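Pectate lyase (Bacillus, PDB 3VMV) probably cleaves pectate by beta-elimination and is built as a right-handed parallel beta-helix of polysaccharide lyase family 1. Local coordinates at residues Q33-R38 / S64-K69; A254-T257 / I261-P264. All coordinates share one frame; numbering follows the deposited sequence.

Overall arrangement
Both contacts lie far from the middle of the beta-helix and on opposite sides of its centre. Their centres lie about 41 Å apart and they do not touch. Contact 1 is mostly buried. It joins helix 28-40 to strand 66-68 at the end of the beta-helix that this helix caps. Contact 2 is on the surface and joins two parts of one loop between strands 245-249 and 265-266. The two share no helix or strand. In contact 1 an isoleucine does the packing, and one water links the two segments. In contact 2 a lysine chain lies across an aspartate, and both polar ends find their main partners elsewhere. Neither contact has a direct hydrogen bond between its segments.

Contact 1 of 2, residues Q33-R38 / S64-K69; sequences QLIDNR and SLIDVK
I35 faces V68 with CA atoms 7.0 Å apart, where the axis of helical segment 33-38 passes 8.9 Å from that of strand 66-68, at 30°. I35 carries the contact, and its side chain sets out toward the strand. CG2 is anti to the backbone N (CG1 has chi1 -68°), which sets this methyl against two carbonyls. I35 CG2 lies 3.9 Å from D67 O and 4.0 Å from K69 O. The other branch ends in I35 CD1, which meets V68 CG2 at 4.1 Å and also lies close to D67 O. The two side chains cross at about a right angle. I66 CG2 is a looser neighbour of CD1. I78 also touches I35, and I81 touches V68. Replacing I35 by alanine would probably open a gap beside V68 and I66 and weaken the seating of the helix. On the more open side, toward D36, one water donates to D36 OD1 (2.7 Å) and to K69 O (2.9 Å), although other acceptors compete for its protons. Q32 bonds to both D36 OD1 and D67 N. D67 itself pairs with R98. Helix 28-40 thus covers this end of the beta-helix with an isoleucine set against both methyls and backbone carbonyls, and the water and Q32 add polar links.

Contact 2 of 2, residues A254-T257 / I261-P264; sequences ADPT and IKGP
K262 runs across D255 at about a right angle, next to the single backbone bridge between A254 and I261, whose CA atoms are 4.4 Å apart. Both segments belong to the surface loop between strands 245-249 and 265-266, and K262 also forms backbone hydrogen bonds with G252 and Q253. A254 and I261 both start their side chains away from the other segment. Most of the side-chain contact comes from K262. Its CB makes no close contact across the segments. CG is anti to the carbonyl carbon (chi1 -75°), and this turns the chain along the backbone of D255: K262 CG comes within 4.2 Å of D255 N. From there the chain runs extended. K262 CD follows at a looser 4.5 Å from D255 CA. K262 CE makes the closest approach, 3.6 Å from D255 OD1, and lies 4.1 Å from D255 CA. The ring of P256 grazes it through CD. The tip passes on: K262 NZ is 4.5 Å from D255 OD1, beyond a salt bridge, and pairs instead with D228. D255 OD2 accepts the backbone N-H groups of T258 and Y269. It also takes a weak bond from T257 N at 3.2 Å, in the manner of an Asx turn. The carboxylate therefore organises its own turn, while the lysine ties the loop to D228. Between them the opposite charges are likely to add a modest attraction.

Contact 1 of 2, residues Q33-R38 / S64-K69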
# COMPACT_ATOMS: atom_id res chain seq x y z
N GLN A 33 -20.61 -10.63 -5.47
CA GLN A 33 -21.60 -11.61 -5.03
C GLN A 33 -21.02 -12.63 -4.09
O GLN A 33 -21.67 -13.03 -3.13
CB GLN A 33 -22.21 -12.31 -6.22
CG GLN A 33 -23.11 -11.41 -6.93
CD GLN A 33 -23.58 -12.01 -8.24
OE1 GLN A 33 -23.47 -13.22 -8.45
NE2 GLN A 33 -24.07 -11.16 -9.12
N LEU A 34 -19.79 -13.09 -4.38
CA LEU A 34 -19.17 -14.04 -3.48
C LEU A 34 -19.04 -13.45 -2.06
O LEU A 34 -19.35 -14.11 -1.07
CB LEU A 34 -17.80 -14.44 -3.98
CG LEU A 34 -17.80 -15.31 -5.24
CD1 LEU A 34 -16.39 -15.44 -5.69
CD2 LEU A 34 -18.42 -16.68 -4.93
N ILE A 35 -18.60 -12.20 -2.00
CA ILE A 35 -18.43 -11.53 -0.72
C ILE A 35 -19.76 -11.37 -0.01
O ILE A 35 -19.88 -11.69 1.17
CB ILE A 35 -17.79 -10.15 -0.93
CG1 ILE A 35 -16.34 -10.33 -1.41
CG2 ILE A 35 -17.92 -9.29 0.33
CD1 ILE A 35 -15.71 -9.08 -2.01
N ASP A 36 -20.77 -10.88 -0.72
CA ASP A 36 -22.06 -10.56 -0.09
C ASP A 36 -22.81 -11.84 0.27
O ASP A 36 -23.40 -11.92 1.36
CB ASP A 36 -22.91 -9.70 -1.02
CG ASP A 36 -22.30 -8.30 -1.28
OD1 ASP A 36 -21.27 -7.93 -0.66
OD2 ASP A 36 -22.87 -7.57 -2.11
N ASN A 37 -22.77 -12.83 -0.61
CA ASN A 37 -23.44 -14.09 -0.33
C ASN A 37 -22.83 -14.73 0.92
O ASN A 37 -23.55 -15.25 1.78
CB ASN A 37 -23.32 -15.05 -1.51
CG ASN A 37 -24.21 -14.66 -2.67
OD1 ASN A 37 -25.10 -13.83 -2.54
ND2 ASN A 37 -24.00 -15.31 -3.81
N ARG A 38 -21.51 -14.70 1.03
CA ARG A 38 -20.90 -15.26 2.22
C ARG A 38 -21.33 -14.49 3.46
O ARG A 38 -21.62 -15.07 4.51
CB ARG A 38 -19.37 -15.33 2.12
CG ARG A 38 -18.77 -16.03 3.33
CD ARG A 38 -17.25 -15.96 3.33
NE ARG A 38 -16.83 -14.58 3.60
CZ ARG A 38 -15.70 -14.22 4.18
NH1 ARG A 38 -14.79 -15.13 4.51
NH2 ARG A 38 -15.49 -12.92 4.40
N SER A 64 -19.09 0.99 -7.87
CA SER A 64 -17.95 1.68 -8.48
C SER A 64 -16.60 1.27 -7.90
O SER A 64 -15.56 1.78 -8.31
CB SER A 64 -18.10 3.20 -8.33
OG SER A 64 -19.21 3.66 -9.08
N LEU A 65 -16.62 0.35 -6.94
CA LEU A 65 -15.41 -0.25 -6.36
C LEU A 65 -15.79 -1.65 -5.91
O LEU A 65 -16.96 -1.99 -5.90
CB LEU A 65 -14.87 0.59 -5.20
CG LEU A 65 -15.81 1.03 -4.08
CD1 LEU A 65 -16.16 -0.14 -3.15
CD2 LEU A 65 -15.17 2.15 -3.28
N ILE A 66 -14.79 -2.48 -5.62
CA ILE A 66 -15.02 -3.82 -5.08
C ILE A 66 -15.00 -3.67 -3.57
O ILE A 66 -13.98 -3.33 -2.98
CB ILE A 66 -13.89 -4.78 -5.55
CG1 ILE A 66 -13.88 -4.87 -7.08
CG2 ILE A 66 -14.08 -6.16 -4.91
CD1 ILE A 66 -15.18 -5.41 -7.69
N ASP A 67 -16.16 -3.87 -2.97
CA ASP A 67 -16.44 -3.50 -1.59
C ASP A 67 -16.23 -4.71 -0.69
O ASP A 67 -17.14 -5.53 -0.47
CB ASP A 67 -17.91 -3.01 -1.55
CG ASP A 67 -18.24 -1.99 -0.44
OD1 ASP A 67 -17.38 -1.51 0.27
OD2 ASP A 67 -19.45 -1.69 -0.31
N VAL A 68 -15.03 -4.80 -0.12
CA VAL A 68 -14.72 -5.82 0.91
C VAL A 68 -15.19 -5.31 2.26
O VAL A 68 -14.44 -4.72 3.04
CB VAL A 68 -13.23 -6.23 0.90
CG1 VAL A 68 -13.00 -7.38 1.90
CG2 VAL A 68 -12.81 -6.63 -0.51
N LYS A 69 -16.50 -5.47 2.49
CA LYS A 69 -17.22 -4.89 3.60
C LYS A 69 -18.35 -5.84 3.90
O LYS A 69 -18.94 -6.44 2.99
CB LYS A 69 -17.82 -3.53 3.18
CG LYS A 69 -18.45 -2.78 4.34
CD LYS A 69 -19.18 -1.53 3.85
CE LYS A 69 -18.17 -0.46 3.39
NZ LYS A 69 -18.87 0.85 3.27
O HOH W 1 -20.39 -5.67 0.55

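Contact 2 of 2, residues A254-T257 / I261-P264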
# COMPACT_ATOMS: atom_id res chain seq x y z
N ALA A 254 13.88 23.51 -2.06
CA ALA A 254 13.25 23.66 -0.75
C ALA A 254 11.74 23.69 -0.87
O ALA A 254 11.19 24.41 -1.71
CB ALA A 254 13.76 24.92 -0.05
N ASP A 255 11.05 22.90 -0.05
CA ASP A 255 9.60 22.97 -0.04
C ASP A 255 9.09 24.34 0.38
O ASP A 255 9.56 24.90 1.36
CB ASP A 255 9.04 21.91 0.91
CG ASP A 255 7.53 21.90 0.89
OD1 ASP A 255 6.94 21.71 -0.21
OD2 ASP A 255 6.93 22.16 1.95
N PRO A 256 8.15 24.93 -0.39
CA PRO A 256 7.74 26.29 -0.04
C PRO A 256 7.02 26.37 1.31
O PRO A 256 7.04 27.43 1.93
CB PRO A 256 6.76 26.67 -1.16
CG PRO A 256 7.15 25.81 -2.32
CD PRO A 256 7.64 24.51 -1.71
N THR A 257 6.41 25.28 1.75
CA THR A 257 5.67 25.28 3.02
C THR A 257 6.58 25.02 4.22
O THR A 257 6.54 25.76 5.19
CB THR A 257 4.52 24.25 3.00
OG1 THR A 257 3.63 24.53 1.91
CG2 THR A 257 3.76 24.29 4.31
N ILE A 261 14.41 20.38 2.26
CA ILE A 261 14.92 19.98 0.95
C ILE A 261 14.15 18.78 0.40
O ILE A 261 14.11 17.75 1.04
CB ILE A 261 16.43 19.62 1.04
CG1 ILE A 261 17.23 20.89 1.38
CG2 ILE A 261 16.92 18.95 -0.25
CD1 ILE A 261 18.68 20.61 1.67
N LYS A 262 13.58 18.92 -0.80
CA LYS A 262 12.76 17.85 -1.38
C LYS A 262 13.62 16.67 -1.81
O LYS A 262 14.53 16.82 -2.60
CB LYS A 262 11.96 18.38 -2.56
CG LYS A 262 10.78 19.25 -2.13
CD LYS A 262 10.15 19.89 -3.34
CE LYS A 262 8.75 20.39 -3.07
NZ LYS A 262 8.25 20.85 -4.42
N GLY A 263 13.33 15.50 -1.25
CA GLY A 263 14.25 14.38 -1.38
C GLY A 263 13.59 13.10 -0.92
O GLY A 263 12.37 12.94 -0.97
N PRO A 264 14.40 12.15 -0.45
CA PRO A 264 13.91 10.79 -0.18
C PRO A 264 13.08 10.67 1.11
O PRO A 264 12.26 9.77 1.22
CB PRO A 264 15.20 9.96 -0.11
CG PRO A 264 16.25 10.97 0.36
CD PRO A 264 15.85 12.28 -0.27